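Side-chain contacts in mandelate racemase/muconate lactonizing protein (Paenibacillus sp., PDB 3V5C), which probably catalyses the magnesium-dependent dehydration of galacturonate, as a lyase of the enolase fold: residues A[62-66]-A[67-71]; A[264-267]-A[268-272]; A[372-375]-A[376-380]. The protein carries 1 engineered substitution. All coordinates share one frame; numbering follows the deposited sequence. Where two conformers were deposited one is given.

Contact 1 (A[62-66]-A[67-71]); sequences IHMTP and EWAED
Met64 lays its CG and SD against the benzo side of the Trp68 indole, with CG 3.7 Å from CE3 of Trp68. The sulfur sits obliquely to the ring, SD lying 4.6 Å from the centroid of the six-membered ring of Trp68, a Met-aromatic contact in which the two side chains cross at nearly a right angle. The same sulfur also lies 4.2 Å from Ala69 CB. Here the loop after strand 55-60 enters helix 66-70, and Thr65 is its N-cap: Thr65 OG1 accepts from Trp68 N at 3.1 Å, with an N-H...O angle of 156°. The hydroxyl reaches that amide because chi1 of 61° sets it between the backbone N and the carbonyl carbon of Thr65. The first turn is closed by Ala69 N bonding to Thr65 O at 3.0 Å and Glu70 N to Pro66 O at 2.8 Å. Trp383, on strand 383-386, and Ile17, on strand 14-30, also pack on Met64 and Ala69. Shortening Met64 to an alanine removes CG and SD, which would probably open a gap beside CE3 and CZ3 of Trp68 and leave that edge of the indole less well packed. Gln94 and Leu95, on helix 92-107, touch Trp68 as well.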
# COMPACT_ATOMS: atom_id res chain seq x y z
N ILE A 62 10.95 8.47 6.10
CA ILE A 62 10.91 7.96 7.47
C ILE A 62 12.32 7.67 7.96
O ILE A 62 13.25 7.51 7.15
CB ILE A 62 10.00 6.72 7.62
CG1 ILE A 62 10.57 5.53 6.85
CG2 ILE A 62 8.56 7.07 7.18
CD1 ILE A 62 9.92 4.18 7.23
N HIS A 63 12.48 7.63 9.28
CA HIS A 63 13.76 7.28 9.90
C HIS A 63 14.86 8.27 9.55
O HIS A 63 16.02 7.88 9.42
CB HIS A 63 14.19 5.88 9.48
CG HIS A 63 13.30 4.79 9.99
ND1 HIS A 63 12.06 5.03 10.53
CD2 HIS A 63 13.49 3.45 10.05
CE1 HIS A 63 11.51 3.89 10.90
NE2 HIS A 63 12.36 2.91 10.62
N MET A 64 14.51 9.54 9.35
CA MET A 64 15.53 10.55 9.05
C MET A 64 15.56 11.61 10.14
O MET A 64 14.54 12.20 10.44
CB MET A 64 15.26 11.23 7.71
CG MET A 64 16.32 12.25 7.33
SD MET A 64 16.26 12.73 5.59
CE MET A 64 14.67 13.57 5.49
N THR A 65 16.74 11.84 10.71
CA THR A 65 16.93 12.94 11.65
C THR A 65 17.70 14.07 10.97
O THR A 65 18.32 13.86 9.93
CB THR A 65 17.73 12.49 12.87
OG1 THR A 65 19.03 12.04 12.45
CG2 THR A 65 17.01 11.33 13.57
N PRO A 66 17.67 15.28 11.55
CA PRO A 66 18.50 16.34 10.97
C PRO A 66 19.97 15.94 10.93
O PRO A 66 20.67 16.30 9.99
CB PRO A 66 18.31 17.50 11.95
CG PRO A 66 16.98 17.26 12.57
CD PRO A 66 16.81 15.77 12.64
N GLU A 67 20.42 15.20 11.93
CA GLU A 67 21.83 14.84 12.02
C GLU A 67 22.23 13.84 10.93
O GLU A 67 23.34 13.91 10.39
CB GLU A 67 22.16 14.30 13.42
CG GLU A 67 22.10 15.37 14.53
CD GLU A 67 20.68 15.73 14.98
OE1 GLU A 67 19.72 15.02 14.63
OE2 GLU A 67 20.53 16.74 15.70
N TRP A 68 21.31 12.95 10.59
CA TRP A 68 21.50 12.04 9.46
C TRP A 68 21.60 12.87 8.18
O TRP A 68 22.51 12.68 7.37
CB TRP A 68 20.31 11.08 9.38
CG TRP A 68 20.39 9.98 8.32
CD1 TRP A 68 20.76 8.68 8.52
CD2 TRP A 68 20.04 10.09 6.93
NE1 TRP A 68 20.68 7.97 7.34
CE2 TRP A 68 20.23 8.81 6.35
CE3 TRP A 68 19.58 11.13 6.12
CZ2 TRP A 68 20.00 8.56 5.00
CZ3 TRP A 68 19.35 10.88 4.79
CH2 TRP A 68 19.56 9.61 4.23
N ALA A 69 20.65 13.79 7.99
CA ALA A 69 20.58 14.55 6.76
C ALA A 69 21.82 15.44 6.60
O ALA A 69 22.31 15.64 5.50
CB ALA A 69 19.31 15.38 6.72
N GLU A 70 22.29 16.00 7.71
CA GLU A 70 23.44 16.89 7.67
C GLU A 70 24.60 16.21 6.96
O GLU A 70 25.32 16.84 6.18
CB GLU A 70 23.85 17.28 9.10
CG GLU A 70 24.92 18.36 9.18
CD GLU A 70 26.33 17.81 8.99
OE1 GLU A 70 26.56 16.63 9.32
OE2 GLU A 70 27.21 18.56 8.52
N ASP A 71 24.74 14.91 7.20
CA ASP A 71 25.83 14.13 6.62
C ASP A 71 25.65 13.82 5.13
O ASP A 71 26.57 13.36 4.47
CB ASP A 71 26.00 12.82 7.40
CG ASP A 71 27.36 12.20 7.17
OD1 ASP A 71 28.37 12.91 7.36
OD2 ASP A 71 27.41 11.01 6.79

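Contact 2 (A[264-267]-A[268-272]); sequences GLAS and PHLIE
Ser267 meets His269 and Leu270 in a type I beta turn, from Ser267 to Leu270, accompanied by an ST turn; together they lead the loop after barrel strand 258-261 into helix 270-275, with His269 at the N-cap position. Two bonds hold the turn. Leu270 N donates to Ser267 O at 3.2 Å, the amide approaching from well out of the carbonyl plane (63°). Ser267 OG meanwhile accepts from His269 N at 2.9 Å, with an N-H...O angle of 156°, so the side chain and the carbonyl of one serine take up successive amides. Its chi1 of 162° carries OG to the side opposite the serine's own N and beside its carbonyl carbon, forward along the chain. Pro268, which has no amide hydrogen to offer, fills the position between. Apolar contact is slight by comparison: Ala266 CB approaches Leu270 CD2 at 4.5 Å, while Val279 and Tyr284 pack on the buried Leu270 side chain. Farther out, the turn is tied to the metal site of the enolase-type barrel. Glu238, a ligand of the magnesium ion with Asp261, touches Ala266, and its carboxylate serves both metal and loop, for Ser267 N donates to Glu238 OE1.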
# COMPACT_ATOMS: atom_id res chain seq x y z
N GLY A 264 3.80 -6.05 8.32
CA GLY A 264 4.31 -5.97 9.68
C GLY A 264 5.59 -6.74 9.91
O GLY A 264 6.41 -6.87 9.02
N LEU A 265 5.76 -7.25 11.13
CA LEU A 265 6.96 -7.99 11.48
C LEU A 265 6.82 -9.41 10.96
O LEU A 265 6.37 -10.31 11.67
CB LEU A 265 7.15 -8.00 13.00
CG LEU A 265 7.24 -6.62 13.67
CD1 LEU A 265 7.27 -6.72 15.20
CD2 LEU A 265 8.45 -5.89 13.12
N ALA A 266 7.18 -9.61 9.70
CA ALA A 266 6.89 -10.85 9.01
C ALA A 266 7.90 -11.92 9.35
O ALA A 266 9.03 -11.61 9.76
CB ALA A 266 6.88 -10.62 7.51
N SER A 267 7.51 -13.17 9.17
CA SER A 267 8.48 -14.26 9.30
C SER A 267 9.62 -14.03 8.31
O SER A 267 9.39 -13.75 7.14
CB SER A 267 7.86 -15.60 8.97
OG SER A 267 8.90 -16.55 8.70
N PRO A 268 10.86 -14.19 8.77
CA PRO A 268 12.02 -14.10 7.87
C PRO A 268 12.01 -15.15 6.78
O PRO A 268 12.79 -15.02 5.82
CB PRO A 268 13.22 -14.35 8.80
CG PRO A 268 12.71 -14.17 10.17
CD PRO A 268 11.26 -14.53 10.15
N HIS A 269 11.19 -16.19 6.92
CA HIS A 269 11.14 -17.29 5.95
C HIS A 269 9.92 -17.24 5.03
O HIS A 269 9.68 -18.17 4.26
CB HIS A 269 11.18 -18.64 6.68
CG HIS A 269 12.44 -18.87 7.45
ND1 HIS A 269 12.57 -19.86 8.39
CD2 HIS A 269 13.64 -18.23 7.41
CE1 HIS A 269 13.79 -19.82 8.91
NE2 HIS A 269 14.45 -18.84 8.33
N LEU A 270 9.16 -16.15 5.11
CA LEU A 270 7.89 -16.05 4.37
C LEU A 270 8.04 -16.25 2.86
O LEU A 270 7.26 -16.96 2.25
CB LEU A 270 7.17 -14.73 4.66
CG LEU A 270 5.85 -14.52 3.91
CD1 LEU A 270 4.87 -15.63 4.25
CD2 LEU A 270 5.23 -13.15 4.23
N ILE A 271 9.06 -15.63 2.27
CA ILE A 271 9.23 -15.75 0.84
C ILE A 271 9.59 -17.18 0.47
O ILE A 271 9.05 -17.73 -0.48
CB ILE A 271 10.24 -14.71 0.30
CG1 ILE A 271 9.61 -13.32 0.39
CG2 ILE A 271 10.58 -15.02 -1.15
CD1 ILE A 271 10.62 -12.19 0.30
N GLU A 272 10.45 -17.81 1.26
CA GLU A 272 10.74 -19.23 1.08
C GLU A 272 9.44 -20.06 1.11
O GLU A 272 9.19 -20.88 0.21
CB GLU A 272 11.74 -19.69 2.14
CG GLU A 272 12.12 -21.15 2.04
CD GLU A 272 13.19 -21.55 3.05
OE1 GLU A 272 13.75 -20.66 3.73
OE2 GLU A 272 13.47 -22.77 3.16

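Contact 3 (A[372-375]-A[376-380]); sequences ELVT and YLINR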
# COMPACT_ATOMS: atom_id res chain seq x y z
N GLU A 372 4.50 26.69 0.01
CA GLU A 372 4.46 27.66 1.11
C GLU A 372 3.96 27.02 2.39
O GLU A 372 4.42 27.35 3.48
CB GLU A 372 3.57 28.86 0.76
CG GLU A 372 4.17 29.79 -0.26
CD GLU A 372 4.26 29.17 -1.63
OE1 GLU A 372 3.36 28.39 -2.01
OE2 GLU A 372 5.26 29.47 -2.33
N LEU A 373 3.01 26.11 2.26
CA LEU A 373 2.51 25.42 3.44
C LEU A 373 3.57 24.49 3.99
O LEU A 373 3.77 24.41 5.21
CB LEU A 373 1.24 24.64 3.10
CG LEU A 373 0.68 23.85 4.28
CD1 LEU A 373 0.27 24.75 5.45
CD2 LEU A 373 -0.48 22.96 3.86
N VAL A 374 4.25 23.77 3.11
CA VAL A 374 5.30 22.88 3.58
C VAL A 374 6.40 23.69 4.26
O VAL A 374 6.90 23.29 5.31
CB VAL A 374 5.84 22.05 2.43
CG1 VAL A 374 7.03 21.24 2.90
CG2 VAL A 374 4.73 21.14 1.92
N THR A 375 6.76 24.83 3.68
CA THR A 375 7.77 25.69 4.30
C THR A 375 7.35 26.11 5.72
O THR A 375 8.14 26.06 6.65
CB THR A 375 8.07 26.91 3.44
OG1 THR A 375 8.75 26.47 2.25
CG2 THR A 375 8.97 27.88 4.18
N TYR A 376 6.09 26.51 5.87
CA TYR A 376 5.57 26.86 7.19
C TYR A 376 5.70 25.70 8.18
O TYR A 376 6.12 25.90 9.32
CB TYR A 376 4.11 27.30 7.08
CG TYR A 376 3.44 27.47 8.43
CD1 TYR A 376 3.68 28.59 9.21
CD2 TYR A 376 2.59 26.49 8.93
CE1 TYR A 376 3.08 28.75 10.44
CE2 TYR A 376 1.97 26.65 10.17
CZ TYR A 376 2.22 27.79 10.92
OH TYR A 376 1.62 27.95 12.15
N LEU A 377 5.31 24.50 7.75
CA LEU A 377 5.39 23.33 8.60
C LEU A 377 6.82 22.92 8.95
O LEU A 377 7.10 22.48 10.07
CB LEU A 377 4.66 22.15 7.94
CG LEU A 377 3.15 22.38 7.86
CD1 LEU A 377 2.44 21.25 7.11
CD2 LEU A 377 2.54 22.55 9.25
N ILE A 378 7.73 23.06 7.99
CA ILE A 378 9.15 22.78 8.23
C ILE A 378 9.64 23.71 9.34
O ILE A 378 10.29 23.28 10.31
CB ILE A 378 9.98 23.05 6.95
CG1 ILE A 378 9.69 22.00 5.88
CG2 ILE A 378 11.48 23.07 7.28
CD1 ILE A 378 10.14 22.41 4.46
N ASN A 379 9.30 24.98 9.22
CA ASN A 379 9.83 25.97 10.12
C ASN A 379 9.20 25.91 11.51
O ASN A 379 9.87 26.13 12.52
CB ASN A 379 9.72 27.35 9.48
CG ASN A 379 10.92 27.66 8.59
OD1 ASN A 379 11.87 28.30 9.03
ND2 ASN A 379 10.89 27.19 7.35
N ARG A 380 7.91 25.59 11.55
CA ARG A 380 7.20 25.52 12.81
C ARG A 380 7.60 24.28 13.61
O ARG A 380 8.00 24.38 14.77
CB ARG A 380 5.70 25.50 12.57
CG ARG A 380 4.89 25.46 13.85
CD ARG A 380 3.42 25.25 13.55
NE ARG A 380 3.20 24.01 12.81
CZ ARG A 380 2.81 22.87 13.38
NH1 ARG A 380 2.58 22.82 14.69
NH2 ARG A 380 2.64 21.79 12.64
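Tyr376 N, Leu377 N and Ile378 N donate to Glu372 O, Leu373 O and Val374 O, the i to i+4 pattern of an alpha helix, and Ile378 N lies 2.8 Å from Val374 O. At Thr375 the pattern gains a polar side chain. Thr375 O accepts from Asn379 N at 3.0 Å and also from Asn379 ND2 at 3.1 Å, the two donors reaching the oxygen from opposite faces of its carbonyl plane. The side-chain bond is fairly straight, with an N-H...O angle of 163°, and Thr375 O lies close to the plane of the asparagine amide. This second grip holds the amide back against its own helix, alongside Thr375, whose CG2 is 3.8 Å from Asn379 ND2. Thr375 OG1 is hydrogen-bonded to Arg49 NH1 and to Asp371 O.

Apolar contacts occupy other sides of the helix. Val374 CG1, opposite its backbone N at chi1 174°, meets Ile378 CD1 at 3.7 Å, the two side chains crossing obliquely. One residue earlier, Leu373 CG and Leu377 CD1 approach to 4.2 Å, a looser fit.

Helix 371-380 lies against the antiparallel sheet: Leu377 rests on Ala20 and Leu22 of strand 14-30, Ile378 on Glu18 and Ala20 of that strand, and both Val374 and Ile378 on Arg49 of strand 42-52.

Contacts 1, 2 and 3 follow one another along the chain without overlap, and their spacing reflects the two-part architecture of the enolase fold. Contacts 1 and 3, with centres about 18 Å apart, both pack against strand 14-30 of the antiparallel sheet, so the C-terminal helix 371-380 returns to the region built by the start of the chain. Strand 383-386, just after that helix, pairs with strand 14-30 and also touches contact 1. Contact 2 belongs instead to the barrel, beside the magnesium site, its centre about 28 Å from that of contact 1 and about 39 Å from that of contact 3. The metal site thus stands well apart from helix 371-380, which packs on the antiparallel sheet.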